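Local coordinates for phosphatidylserine synthase (Haemophilus influenzae, PDB 3HSI), which belongs to the phospholipase D superfamily of enzymes, with an alpha/beta fold built round two large mixed beta-sheets, at residues A12-L16 with D265-Q269; N17-L22 with L234-L240; W91-Q95 with R209-I215; L195-V201 with N218-Y222. One frame throughout, in Å; residues are numbered along the deposited sequence.

Nested and crossing contacts knit distant parts of this chain together. The N-terminal helix 8-18 comes first: interaction 1 packs it on the end of helix 258-268 and closes the widest loop. Interaction 2, from residues that adjoin those of interaction 1 in sequence, brings the exit of the same helix to the 234-240 loop ahead of strand 245-252, a slightly shorter closure inside the first. Both enclose interactions 3 and 4, whose segments alternate along the chain. Interaction 3 joins the loop after strand 84-90 to the approach to helix 216-229, and interaction 4 seats that helix on the turn after helix 181-195; they touch where I215 CD1 meets A200 O at 4.1 Å.

Interaction 1 (A12-L16 with D265-Q269); sequences AEQNL and DLFLQ
Helix-on-helix packing joins the N-terminal helix 8-18 to the last turn of helix 258-268, with A12 as the point of closest backbone approach. Its methyl lies against D265, where A12 CB is 3.4 Å from D265 OD1, and also meets L268 CD1 at 4.0 Å. One polar bond marks a side of this interface. N15 ND2 donates to D265 OD2 at 2.8 Å, and the acceptor lies nearly in the plane of the N15 amide; the carboxylate oxygen is met on its syn side, though well out of the carboxylate plane. L16 covers another part of the joint, its CD1 lying 3.9 Å from Q269 CG and 4.2 Å from L266 CD2. Q269 is the first residue beyond the helix, and a bend at chi2 (-68°) folds its side chain back over E13. There the two chains cross at about a right angle, Q269 OE1 resting 3.3 Å from E13 CG, so the contact is made by the aliphatic part of E13. L16 and L266 both rest on Y374 of strand 374-378, while F267 packs on strands 273-277 and 367-370. The two helices thus pack side by side on the sheet, as in an alpha/beta fold.

Interaction 2 (N17-L22 with L234-L240); sequences NNLPFL and LKSAVKL
With CG anti to its carbonyl carbon (chi1 -75°) and the rest of the chain extended, K239 runs beside the last turn of helix 8-18 and brings NZ within 3.3 Å of N18 OD1, a weak hydrogen bond. On the way, K239 CE passes 3.4 Å from N18 O. L240, with a similar first torsion (chi1 -67°), lays its CD2 3.3 Å from N17 OD1. The backbones meet in a single antiparallel bridge, F21 and V238 forming a hydrogen-bonded pair: F21 N donates to V238 O, and V238 N returns the bond to F21 O at 3.0 Å. The same F21 O also receives a CA-H contact from A237 CA. Where the chains diverge at the helix exit, a water accepts a hydrogen bond from L240 N at 2.9 Å and lies close to N17 O and L19 O, in the plane of the F21 ring at its edge. Apolar contacts fill the other end, where P20 CB meets A237 CB at 3.6 Å and L22 CD2 meets L234 CD2 at 4.1 Å. S236 OG bonds to E182 of helix 181-195. L22 pairs by backbone with V246 of strand 245-252, and the F21 ring meets Y398 of strand 391-398.

Interaction 3 (W91-Q95 with R209-I215); sequences WHRAQ and RPRTKEI
W91 has more surface buried here than any other residue of the two segments, and T212 and R209 come next. The indole is swung out with CG anti to the backbone N (chi1 164°), which points its long edge at the 209-215 loop. At one end of that edge the ring N-H is spent on a hydroxyl: W91 NE1 donates to T212 OG1 at 3.1 Å. The bond is almost straight (171°) and the oxygen sits close to the indole plane. Further along the same rim the carbonyl of P210 also lies in the ring plane, its O 3.3 Å from W91 CH2, so two oxygens face the hydrogens of one edge and would fix the rotation of the ring. Apolar groups add to this: P210 CG is 4.1 Å from W91 CH2, and I215 CD1 is 4.1 Å from W91 CZ2. R209 contributes its CB, 4.4 Å from W91 CH2, before its chain bends at chi3 and carries the guanidinium toward Q95, whose amide plane stands nearly perpendicular to it. Within the 91-95 segment, the pyrrole edge of W91 points into the face of the H92 ring, with W91 CD1 3.7 Å above its plane; H92 NE2 is in turn bonded to N133 O. The loop carrying W91 leaves strand 84-90, and W91 is joined by backbone bonds to V130 of strand 127-130. R209 lies on A108 and C112 of helix 107-118, while W91, P210 and I215 all pack on Y202 of strand 202-203, and I215 stands at the N-cap position of helix 216-229.

Interaction 4 (L195-V201 with N218-Y222); sequences LLDFSAV and NIRAY
Y222 reaches from helix 216-229 into the bend formed by L195-V201 and is gripped at its far end. Its hydroxyl donates to L195 O at 2.6 Å, arriving in the carbonyl plane on a lone pair, with a C=O...O angle of 127°. The torsion that takes it there sets the ring anti to the backbone N (chi1 169°). Along its length the ring and its stem meet the bend at several places: A200 CB lies 3.5 Å from Y222 CB, D197 CB is 3.7 Å from Y222 CE1, and V201 CG2 is 4.0 Å from Y222 CZ. I219, a turn back on the helix, sends CD1 to A200 CB at 4.1 Å, so the alanine methyl touches two side chains of the helix. N218 CB, in turn, approaches S199 O at 3.3 Å. A water that donates to N218 O is also hydrogen-bonded to S199 OG, bridging helix and bend. What shapes the bend is a pair of turn motifs that follow the end of helix 181-195. L196 is the centre of an inverse gamma turn, closed by a weak bond from D197 N to L195 O, the carbonyl that Y222 also uses. D197 then makes an Asx turn, OD1 accepting from S199 N at 3.1 Å from above the carboxylate plane. Its own carbonyl O takes two further bonds, from A200 N and V201 N, which reach it from opposite faces and probably help to keep A200 turned toward the helix. Further out, L195 rests on L88 of strand 84-90, while V201 and Y222 touch F128 and V130 of strand 127-130. From the same helix, R220 packs on A254 of the second subunit.

Interaction 1 (A12-L16 with D265-Q269)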
loop_
_atom_site.group_PDB
_atom_site.type_symbol
_atom_site.label_atom_id
_atom_site.label_comp_id
_atom_site.label_asym_id
_atom_site.label_seq_id
_atom_site.Cartn_x
_atom_site.Cartn_y
_atom_site.Cartn_z
ATOM N N ALA C 12 14.797 23.455 -2.601
ATOM C CA ALA C 12 13.428 23.816 -2.257
ATOM C C ALA C 12 13.103 25.255 -2.661
ATOM O O ALA C 12 12.016 25.545 -3.185
ATOM C CB ALA C 12 13.183 23.603 -0.766
ATOM N N GLU C 13 14.031 26.164 -2.389
ATOM C CA GLU C 13 13.855 27.543 -2.808
ATOM C C GLU C 13 13.667 27.625 -4.327
ATOM O O GLU C 13 12.756 28.309 -4.789
ATOM C CB GLU C 13 15.044 28.418 -2.393
ATOM C CG GLU C 13 14.623 29.895 -2.162
ATOM C CD GLU C 13 15.799 30.877 -2.112
ATOM O OE1 GLU C 13 16.938 30.451 -1.783
ATOM O OE2 GLU C 13 15.581 32.088 -2.403
ATOM N N GLN C 14 14.540 26.930 -5.076
ATOM C CA GLN C 14 14.457 26.830 -6.531
ATOM C C GLN C 14 13.110 26.300 -7.006
ATOM O O GLN C 14 12.523 26.864 -7.936
ATOM C CB GLN C 14 15.569 25.926 -7.091
ATOM C CG GLN C 14 16.985 26.473 -6.900
ATOM C CD GLN C 14 18.045 25.402 -7.056
ATOM O OE1 GLN C 14 17.876 24.411 -7.779
ATOM N NE2 GLN C 14 19.142 25.584 -6.355
ATOM N N ASN C 15 12.644 25.204 -6.406
ATOM C CA ASN C 15 11.360 24.628 -6.815
ATOM C C ASN C 15 10.205 25.604 -6.577
ATOM O O ASN C 15 9.345 25.768 -7.442
ATOM C CB ASN C 15 11.090 23.280 -6.141
ATOM C CG ASN C 15 12.218 22.267 -6.371
ATOM O OD1 ASN C 15 13.039 22.404 -7.303
ATOM N ND2 ASN C 15 12.287 21.265 -5.507
ATOM N N LEU C 16 10.194 26.258 -5.421
ATOM C CA LEU C 16 9.147 27.236 -5.129
ATOM C C LEU C 16 9.211 28.396 -6.108
ATOM O O LEU C 16 8.198 28.764 -6.668
ATOM C CB LEU C 16 9.143 27.695 -3.641
ATOM C CG LEU C 16 8.831 26.568 -2.625
ATOM C CD1 LEU C 16 8.956 26.996 -1.147
ATOM C CD2 LEU C 16 7.464 25.915 -2.877
ATOM N N ASP C 265 8.848 21.227 0.416
ATOM C CA ASP C 265 9.656 22.410 0.173
ATOM C C ASP C 265 9.199 23.644 0.972
ATOM O O ASP C 265 10.020 24.481 1.341
ATOM C CB ASP C 265 9.732 22.719 -1.338
ATOM C CG ASP C 265 10.549 21.658 -2.115
ATOM O OD1 ASP C 265 11.308 20.872 -1.470
ATOM O OD2 ASP C 265 10.447 21.600 -3.362
ATOM N N LEU C 266 7.900 23.758 1.210
ATOM C CA LEU C 266 7.369 24.815 2.061
ATOM C C LEU C 266 7.970 24.689 3.474
ATOM O O LEU C 266 8.465 25.659 4.023
ATOM C CB LEU C 266 5.834 24.811 2.064
ATOM C CG LEU C 266 5.061 25.378 0.846
ATOM C CD1 LEU C 266 3.548 25.099 0.967
ATOM C CD2 LEU C 266 5.254 26.893 0.726
ATOM N N PHE C 267 7.999 23.480 4.017
ATOM C CA PHE C 267 8.546 23.203 5.357
ATOM C C PHE C 267 10.044 23.485 5.414
ATOM O O PHE C 267 10.552 23.949 6.432
ATOM C CB PHE C 267 8.351 21.739 5.734
ATOM C CG PHE C 267 7.005 21.408 6.333
ATOM C CD1 PHE C 267 6.923 20.632 7.491
ATOM C CD2 PHE C 267 5.829 21.811 5.727
ATOM C CE1 PHE C 267 5.685 20.302 8.034
ATOM C CE2 PHE C 267 4.582 21.476 6.267
ATOM C CZ PHE C 267 4.516 20.721 7.417
ATOM N N LEU C 268 10.765 23.177 4.340
ATOM C CA LEU C 268 12.198 23.466 4.323
ATOM C C LEU C 268 12.500 24.931 4.202
ATOM O O LEU C 268 13.586 25.339 4.553
ATOM C CB LEU C 268 12.886 22.765 3.161
ATOM C CG LEU C 268 13.051 21.267 3.305
ATOM C CD1 LEU C 268 13.342 20.708 1.950
ATOM C CD2 LEU C 268 14.164 20.987 4.287
ATOM N N GLN C 269 11.571 25.710 3.653
ATOM C CA GLN C 269 11.816 27.114 3.365
ATOM C C GLN C 269 11.227 28.079 4.373
ATOM O O GLN C 269 11.136 29.266 4.094
ATOM C CB GLN C 269 11.282 27.478 1.962
ATOM C CG GLN C 269 12.264 27.092 0.847
ATOM C CD GLN C 269 13.513 27.946 0.904
ATOM O OE1 GLN C 269 13.436 29.170 0.791
ATOM N NE2 GLN C 269 14.673 27.307 1.093
#

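Interaction 2 (N17-L22 with L234-L240)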
loop_
_atom_site.group_PDB
_atom_site.type_symbol
_atom_site.label_atom_id
_atom_site.label_comp_id
_atom_site.label_asym_id
_atom_site.label_seq_id
_atom_site.Cartn_x
_atom_site.Cartn_y
_atom_site.Cartn_z
ATOM N N ASN C 17 10.400 28.932 -6.349
ATOM C CA ASN C 17 10.574 30.055 -7.278
ATOM C C ASN C 17 10.076 29.728 -8.700
ATOM O O ASN C 17 9.623 30.623 -9.444
ATOM C CB ASN C 17 12.042 30.514 -7.319
ATOM C CG ASN C 17 12.496 31.203 -6.022
ATOM O OD1 ASN C 17 11.702 31.807 -5.288
ATOM N ND2 ASN C 17 13.794 31.124 -5.749
ATOM N N ASN C 18 10.162 28.443 -9.062
ATOM C CA ASN C 18 9.800 27.990 -10.399
ATOM C C ASN C 18 8.290 27.764 -10.577
ATOM O O ASN C 18 7.834 27.586 -11.690
ATOM C CB ASN C 18 10.606 26.730 -10.783
ATOM C CG ASN C 18 11.947 27.058 -11.449
ATOM O OD1 ASN C 18 12.110 28.120 -12.067
ATOM N ND2 ASN C 18 12.911 26.135 -11.342
ATOM N N LEU C 19 7.506 27.785 -9.495
ATOM C CA LEU C 19 6.038 27.666 -9.630
ATOM C C LEU C 19 5.404 28.788 -10.453
ATOM O O LEU C 19 5.807 29.939 -10.336
ATOM C CB LEU C 19 5.349 27.596 -8.252
ATOM C CG LEU C 19 5.714 26.318 -7.479
ATOM C CD1 LEU C 19 5.055 26.312 -6.123
ATOM C CD2 LEU C 19 5.307 25.056 -8.274
ATOM N N PRO C 20 4.414 28.444 -11.297
ATOM C CA PRO C 20 3.646 29.463 -12.004
ATOM C C PRO C 20 2.488 29.946 -11.130
ATOM O O PRO C 20 1.918 29.161 -10.371
ATOM C CB PRO C 20 3.109 28.706 -13.233
ATOM C CG PRO C 20 2.897 27.289 -12.750
ATOM C CD PRO C 20 4.034 27.061 -11.717
ATOM N N PHE C 21 2.163 31.224 -11.222
ATOM C CA PHE C 21 1.223 31.822 -10.303
ATOM C C PHE C 21 0.328 32.743 -11.079
ATOM O O PHE C 21 0.782 33.421 -11.974
ATOM C CB PHE C 21 1.943 32.667 -9.255
ATOM C CG PHE C 21 2.383 31.892 -8.065
ATOM C CD1 PHE C 21 1.469 31.576 -7.050
ATOM C CD2 PHE C 21 3.723 31.485 -7.944
ATOM C CE1 PHE C 21 1.873 30.812 -5.935
ATOM C CE2 PHE C 21 4.153 30.748 -6.824
ATOM C CZ PHE C 21 3.221 30.405 -5.813
ATOM N N LEU C 22 -0.938 32.756 -10.704
ATOM C CA LEU C 22 -1.934 33.598 -11.327
ATOM C C LEU C 22 -2.323 34.708 -10.346
ATOM O O LEU C 22 -2.621 34.452 -9.167
ATOM C CB LEU C 22 -3.127 32.708 -11.676
ATOM C CG LEU C 22 -4.516 33.269 -11.947
ATOM C CD1 LEU C 22 -4.570 34.153 -13.204
ATOM C CD2 LEU C 22 -5.478 32.066 -12.077
ATOM N N LEU C 234 -2.478 26.857 -16.385
ATOM C CA LEU C 234 -2.788 28.259 -16.229
ATOM C C LEU C 234 -2.513 28.963 -17.547
ATOM O O LEU C 234 -1.592 28.582 -18.277
ATOM C CB LEU C 234 -1.949 28.850 -15.097
ATOM C CG LEU C 234 -2.271 28.321 -13.699
ATOM C CD1 LEU C 234 -1.303 28.898 -12.677
ATOM C CD2 LEU C 234 -3.735 28.615 -13.315
ATOM N N LYS C 235 -3.311 29.973 -17.864
ATOM C CA LYS C 235 -3.036 30.740 -19.065
ATOM C C LYS C 235 -2.130 31.951 -18.849
ATOM O O LYS C 235 -1.206 32.166 -19.632
ATOM C CB LYS C 235 -4.327 31.130 -19.785
ATOM C CG LYS C 235 -4.810 30.050 -20.710
ATOM C CD LYS C 235 -6.192 30.336 -21.272
ATOM C CE LYS C 235 -6.687 29.093 -22.006
ATOM N NZ LYS C 235 -8.097 28.725 -21.681
ATOM N N SER C 236 -2.380 32.754 -17.818
ATOM C CA SER C 236 -1.596 33.983 -17.676
ATOM C C SER C 236 -0.651 33.999 -16.461
ATOM O O SER C 236 -0.442 35.050 -15.834
ATOM C CB SER C 236 -2.470 35.265 -17.815
ATOM O OG SER C 236 -3.462 35.371 -16.799
ATOM N N ALA C 237 -0.051 32.830 -16.185
ATOM C CA ALA C 237 0.858 32.615 -15.048
ATOM C C ALA C 237 2.285 33.139 -15.258
ATOM O O ALA C 237 2.885 32.981 -16.335
ATOM C CB ALA C 237 0.897 31.150 -14.677
ATOM N N VAL C 238 2.821 33.751 -14.208
ATOM C CA VAL C 238 4.218 34.168 -14.185
ATOM C C VAL C 238 4.939 33.522 -13.001
ATOM O O VAL C 238 4.306 33.095 -12.036
ATOM C CB VAL C 238 4.369 35.719 -14.118
ATOM C CG1 VAL C 238 3.696 36.416 -15.338
ATOM C CG2 VAL C 238 3.842 36.285 -12.779
ATOM N N LYS C 239 6.260 33.441 -13.092
ATOM C CA LYS C 239 7.088 33.084 -11.947
ATOM C C LYS C 239 7.395 34.333 -11.103
ATOM O O LYS C 239 7.454 35.445 -11.633
ATOM C CB LYS C 239 8.372 32.430 -12.421
ATOM C CG LYS C 239 8.178 31.010 -12.892
ATOM C CD LYS C 239 9.432 30.553 -13.569
ATOM C CE LYS C 239 9.258 29.254 -14.318
ATOM N NZ LYS C 239 10.613 28.988 -14.889
ATOM N N LEU C 240 7.542 34.139 -9.792
ATOM C CA LEU C 240 7.836 35.231 -8.841
ATOM C C LEU C 240 7.075 36.538 -9.101
ATOM O O LEU C 240 7.691 37.585 -9.308
ATOM C CB LEU C 240 9.346 35.501 -8.762
ATOM C CG LEU C 240 10.178 34.358 -8.153
ATOM C CD1 LEU C 240 11.651 34.733 -8.132
ATOM C CD2 LEU C 240 9.723 34.010 -6.748
HETATM O O HOH W 1 7.410 31.441 -8.722
#

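Interaction 3 (W91-Q95 with R209-I215)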
loop_
_atom_site.group_PDB
_atom_site.type_symbol
_atom_site.label_atom_id
_atom_site.label_comp_id
_atom_site.label_asym_id
_atom_site.label_seq_id
_atom_site.Cartn_x
_atom_site.Cartn_y
_atom_site.Cartn_z
ATOM N N TRP C 91 -15.818 6.692 -5.639
ATOM C CA TRP C 91 -16.570 5.536 -6.090
ATOM C C TRP C 91 -16.878 4.520 -4.965
ATOM O O TRP C 91 -18.030 4.147 -4.812
ATOM C CB TRP C 91 -15.806 4.880 -7.211
ATOM C CG TRP C 91 -16.206 3.492 -7.562
ATOM C CD1 TRP C 91 -15.622 2.313 -7.112
ATOM C CD2 TRP C 91 -17.232 3.106 -8.479
ATOM N NE1 TRP C 91 -16.241 1.237 -7.692
ATOM C CE2 TRP C 91 -17.226 1.686 -8.536
ATOM C CE3 TRP C 91 -18.150 3.818 -9.263
ATOM C CZ2 TRP C 91 -18.124 0.958 -9.344
ATOM C CZ3 TRP C 91 -19.050 3.094 -10.082
ATOM C CH2 TRP C 91 -19.020 1.674 -10.105
ATOM N N HIS C 92 -15.869 4.095 -4.193
ATOM C CA HIS C 92 -16.075 3.107 -3.111
ATOM C C HIS C 92 -16.929 3.681 -1.956
ATOM O O HIS C 92 -17.858 3.046 -1.460
ATOM C CB HIS C 92 -14.740 2.643 -2.530
ATOM C CG HIS C 92 -13.794 2.079 -3.538
ATOM N ND1 HIS C 92 -13.954 0.820 -4.087
ATOM C CD2 HIS C 92 -12.656 2.584 -4.071
ATOM C CE1 HIS C 92 -12.964 0.582 -4.929
ATOM N NE2 HIS C 92 -12.166 1.637 -4.942
ATOM N N ARG C 93 -16.624 4.904 -1.553
ATOM C CA ARG C 93 -17.319 5.529 -0.441
ATOM C C ARG C 93 -18.808 5.681 -0.731
ATOM O O ARG C 93 -19.639 5.486 0.165
ATOM C CB ARG C 93 -16.643 6.855 -0.042
ATOM C CG ARG C 93 -17.307 7.607 1.098
ATOM C CD ARG C 93 -17.355 6.789 2.406
ATOM N NE ARG C 93 -18.016 7.576 3.447
ATOM C CZ ARG C 93 -19.337 7.751 3.534
ATOM N NH1 ARG C 93 -20.162 7.169 2.648
ATOM N NH2 ARG C 93 -19.840 8.499 4.514
ATOM N N ALA C 94 -19.146 5.962 -1.982
ATOM C CA ALA C 94 -20.557 6.152 -2.368
ATOM C C ALA C 94 -21.408 4.868 -2.363
ATOM O O ALA C 94 -22.631 4.941 -2.421
ATOM C CB ALA C 94 -20.653 6.852 -3.740
ATOM N N GLN C 95 -20.758 3.704 -2.291
ATOM C CA GLN C 95 -21.455 2.446 -2.460
ATOM C C GLN C 95 -21.339 1.517 -1.256
ATOM O O GLN C 95 -21.491 0.320 -1.376
ATOM C CB GLN C 95 -20.986 1.751 -3.738
ATOM C CG GLN C 95 -21.296 2.573 -4.977
ATOM C CD GLN C 95 -20.798 1.939 -6.246
ATOM O OE1 GLN C 95 -19.635 2.108 -6.629
ATOM N NE2 GLN C 95 -21.683 1.229 -6.933
ATOM N N ARG C 209 -24.895 0.040 -12.500
ATOM C CA ARG C 209 -23.498 0.415 -12.257
ATOM C C ARG C 209 -22.677 -0.846 -12.346
ATOM O O ARG C 209 -23.080 -1.871 -11.804
ATOM C CB ARG C 209 -23.299 0.974 -10.857
ATOM C CG ARG C 209 -24.112 2.165 -10.537
ATOM C CD ARG C 209 -23.704 2.665 -9.195
ATOM N NE ARG C 209 -24.365 1.974 -8.091
ATOM C CZ ARG C 209 -25.628 2.202 -7.732
ATOM N NH1 ARG C 209 -26.366 3.069 -8.424
ATOM N NH2 ARG C 209 -26.160 1.568 -6.691
ATOM N N PRO C 210 -21.506 -0.774 -12.987
ATOM C CA PRO C 210 -20.640 -1.953 -12.941
ATOM C C PRO C 210 -20.150 -2.248 -11.506
ATOM O O PRO C 210 -20.188 -1.378 -10.640
ATOM C CB PRO C 210 -19.496 -1.578 -13.888
ATOM C CG PRO C 210 -19.452 -0.066 -13.845
ATOM C CD PRO C 210 -20.883 0.368 -13.687
ATOM N N ARG C 211 -19.748 -3.485 -11.255
ATOM C CA ARG C 211 -19.086 -3.865 -10.018
ATOM C C ARG C 211 -17.626 -3.547 -10.176
ATOM O O ARG C 211 -17.102 -3.562 -11.288
ATOM C CB ARG C 211 -19.227 -5.362 -9.743
ATOM C CG ARG C 211 -20.582 -5.781 -9.253
ATOM C CD ARG C 211 -21.191 -6.789 -10.211
ATOM N NE ARG C 211 -22.309 -7.512 -9.593
ATOM C CZ ARG C 211 -23.605 -7.283 -9.829
ATOM N NH1 ARG C 211 -23.988 -6.347 -10.701
ATOM N NH2 ARG C 211 -24.525 -8.008 -9.193
ATOM N N THR C 212 -16.984 -3.251 -9.049
ATOM C CA THR C 212 -15.544 -3.071 -8.976
ATOM C C THR C 212 -14.788 -4.213 -9.684
ATOM O O THR C 212 -14.069 -3.966 -10.664
ATOM C CB THR C 212 -15.105 -2.915 -7.497
ATOM O OG1 THR C 212 -15.731 -1.750 -6.933
ATOM C CG2 THR C 212 -13.591 -2.797 -7.372
ATOM N N LYS C 213 -14.972 -5.453 -9.225
ATOM C CA LYS C 213 -14.278 -6.612 -9.815
ATOM C C LYS C 213 -14.364 -6.589 -11.340
ATOM O O LYS C 213 -13.455 -7.041 -12.053
ATOM C CB LYS C 213 -14.841 -7.928 -9.262
ATOM C CG LYS C 213 -16.295 -8.239 -9.649
ATOM C CD LYS C 213 -16.712 -9.650 -9.227
ATOM C CE LYS C 213 -18.183 -9.930 -9.564
ATOM N NZ LYS C 213 -19.137 -8.881 -9.055
ATOM N N GLU C 214 -15.462 -6.018 -11.817
ATOM C CA GLU C 214 -15.762 -5.933 -13.216
ATOM C C GLU C 214 -14.870 -4.918 -13.933
ATOM O O GLU C 214 -14.654 -5.041 -15.131
ATOM C CB GLU C 214 -17.222 -5.545 -13.324
ATOM C CG GLU C 214 -17.903 -5.730 -14.637
ATOM C CD GLU C 214 -19.393 -5.389 -14.541
ATOM O OE1 GLU C 214 -20.014 -5.684 -13.476
ATOM O OE2 GLU C 214 -19.936 -4.824 -15.534
ATOM N N ILE C 215 -14.345 -3.929 -13.201
ATOM C CA ILE C 215 -13.527 -2.861 -13.802
ATOM C C ILE C 215 -12.132 -2.656 -13.154
ATOM O O ILE C 215 -11.549 -1.567 -13.257
ATOM C CB ILE C 215 -14.292 -1.489 -13.824
ATOM C CG1 ILE C 215 -14.807 -1.124 -12.420
ATOM C CG2 ILE C 215 -15.418 -1.518 -14.855
ATOM C CD1 ILE C 215 -15.218 0.336 -12.230
#

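Interaction 4 (L195-V201 with N218-Y222)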
loop_
_atom_site.group_PDB
_atom_site.type_symbol
_atom_site.label_atom_id
_atom_site.label_comp_id
_atom_site.label_asym_id
_atom_site.label_seq_id
_atom_site.Cartn_x
_atom_site.Cartn_y
_atom_site.Cartn_z
ATOM N N LEU C 195 -9.779 14.083 -14.386
ATOM C CA LEU C 195 -10.547 13.282 -13.437
ATOM C C LEU C 195 -11.607 12.442 -14.113
ATOM O O LEU C 195 -11.712 11.266 -13.822
ATOM C CB LEU C 195 -11.184 14.138 -12.334
ATOM C CG LEU C 195 -10.296 14.509 -11.165
ATOM C CD1 LEU C 195 -11.140 15.206 -10.090
ATOM C CD2 LEU C 195 -9.614 13.271 -10.593
ATOM N N LEU C 196 -12.392 13.072 -14.997
ATOM C CA LEU C 196 -13.487 12.429 -15.690
ATOM C C LEU C 196 -13.059 11.561 -16.865
ATOM O O LEU C 196 -13.446 11.810 -17.995
ATOM C CB LEU C 196 -14.482 13.473 -16.202
ATOM C CG LEU C 196 -15.571 14.024 -15.300
ATOM C CD1 LEU C 196 -16.520 14.828 -16.187
ATOM C CD2 LEU C 196 -16.312 12.887 -14.624
ATOM N N ASP C 197 -12.296 10.517 -16.605
ATOM C CA ASP C 197 -12.027 9.530 -17.633
ATOM C C ASP C 197 -13.030 8.376 -17.563
ATOM O O ASP C 197 -13.001 7.536 -16.641
ATOM C CB ASP C 197 -10.600 9.018 -17.492
ATOM C CG ASP C 197 -10.270 7.940 -18.500
ATOM O OD1 ASP C 197 -11.083 7.673 -19.412
ATOM O OD2 ASP C 197 -9.185 7.331 -18.370
ATOM N N PHE C 198 -13.876 8.297 -18.579
ATOM C CA PHE C 198 -14.978 7.360 -18.565
ATOM C C PHE C 198 -14.615 5.886 -18.784
ATOM O O PHE C 198 -15.465 5.027 -18.711
ATOM C CB PHE C 198 -16.125 7.841 -19.482
ATOM C CG PHE C 198 -16.765 9.129 -18.995
ATOM C CD1 PHE C 198 -17.489 9.153 -17.806
ATOM C CD2 PHE C 198 -16.630 10.322 -19.720
ATOM C CE1 PHE C 198 -18.084 10.369 -17.345
ATOM C CE2 PHE C 198 -17.202 11.511 -19.272
ATOM C CZ PHE C 198 -17.932 11.530 -18.086
ATOM N N SER C 199 -13.352 5.567 -19.012
ATOM C CA SER C 199 -13.019 4.141 -18.937
ATOM C C SER C 199 -13.004 3.661 -17.485
ATOM O O SER C 199 -13.078 2.466 -17.259
ATOM C CB SER C 199 -11.713 3.814 -19.646
ATOM O OG SER C 199 -10.689 4.547 -19.040
ATOM N N ALA C 200 -12.945 4.576 -16.507
ATOM C CA ALA C 200 -12.894 4.172 -15.079
ATOM C C ALA C 200 -13.942 4.811 -14.227
ATOM O O ALA C 200 -14.310 4.255 -13.204
ATOM C CB ALA C 200 -11.536 4.448 -14.470
ATOM N N VAL C 201 -14.384 6.003 -14.630
ATOM C CA VAL C 201 -15.363 6.804 -13.900
ATOM C C VAL C 201 -16.781 6.490 -14.409
ATOM O O VAL C 201 -17.030 6.532 -15.618
ATOM C CB VAL C 201 -14.999 8.278 -14.057
ATOM C CG1 VAL C 201 -16.072 9.202 -13.492
ATOM C CG2 VAL C 201 -13.620 8.531 -13.384
ATOM N N ASN C 218 -9.279 -1.402 -15.534
ATOM C CA ASN C 218 -9.501 -0.037 -15.938
ATOM C C ASN C 218 -9.104 0.919 -14.841
ATOM O O ASN C 218 -8.479 1.946 -15.126
ATOM C CB ASN C 218 -10.962 0.155 -16.313
ATOM C CG ASN C 218 -11.354 -0.713 -17.462
ATOM O OD1 ASN C 218 -10.936 -0.478 -18.608
ATOM N ND2 ASN C 218 -12.137 -1.752 -17.175
ATOM N N ILE C 219 -9.469 0.575 -13.595
ATOM C CA ILE C 219 -9.109 1.382 -12.436
ATOM C C ILE C 219 -7.591 1.557 -12.396
ATOM O O ILE C 219 -7.101 2.683 -12.298
ATOM C CB ILE C 219 -9.573 0.762 -11.064
ATOM C CG1 ILE C 219 -11.102 0.509 -10.949
ATOM C CG2 ILE C 219 -9.031 1.588 -9.911
ATOM C CD1 ILE C 219 -11.951 1.581 -11.509
ATOM N N ARG C 220 -6.866 0.432 -12.448
ATOM C CA ARG C 220 -5.417 0.410 -12.459
ATOM C C ARG C 220 -4.822 1.344 -13.503
ATOM O O ARG C 220 -4.036 2.204 -13.163
ATOM C CB ARG C 220 -4.884 -1.015 -12.711
ATOM C CG ARG C 220 -4.269 -1.671 -11.519
ATOM C CD ARG C 220 -3.490 -2.969 -11.912
ATOM N NE ARG C 220 -4.389 -3.997 -12.442
ATOM C CZ ARG C 220 -5.241 -4.707 -11.700
ATOM N NH1 ARG C 220 -6.035 -5.596 -12.279
ATOM N NH2 ARG C 220 -5.293 -4.535 -10.377
ATOM N N ALA C 221 -5.158 1.148 -14.776
ATOM C CA ALA C 221 -4.699 2.050 -15.839
ATOM C C ALA C 221 -5.079 3.527 -15.591
ATOM O O ALA C 221 -4.329 4.451 -15.903
ATOM C CB ALA C 221 -5.243 1.591 -17.201
ATOM N N TYR C 222 -6.245 3.757 -15.033
ATOM C CA TYR C 222 -6.649 5.141 -14.759
ATOM C C TYR C 222 -5.782 5.783 -13.684
ATOM O O TYR C 222 -5.414 6.933 -13.812
ATOM C CB TYR C 222 -8.076 5.158 -14.292
ATOM C CG TYR C 222 -8.589 6.448 -13.736
ATOM C CD1 TYR C 222 -8.815 7.541 -14.556
ATOM C CD2 TYR C 222 -8.945 6.544 -12.379
ATOM C CE1 TYR C 222 -9.360 8.735 -14.027
ATOM C CE2 TYR C 222 -9.494 7.699 -11.854
ATOM C CZ TYR C 222 -9.712 8.790 -12.682
ATOM O OH TYR C 222 -10.261 9.944 -12.154
HETATM O O HOH W 2 -8.725 3.144 -17.603
#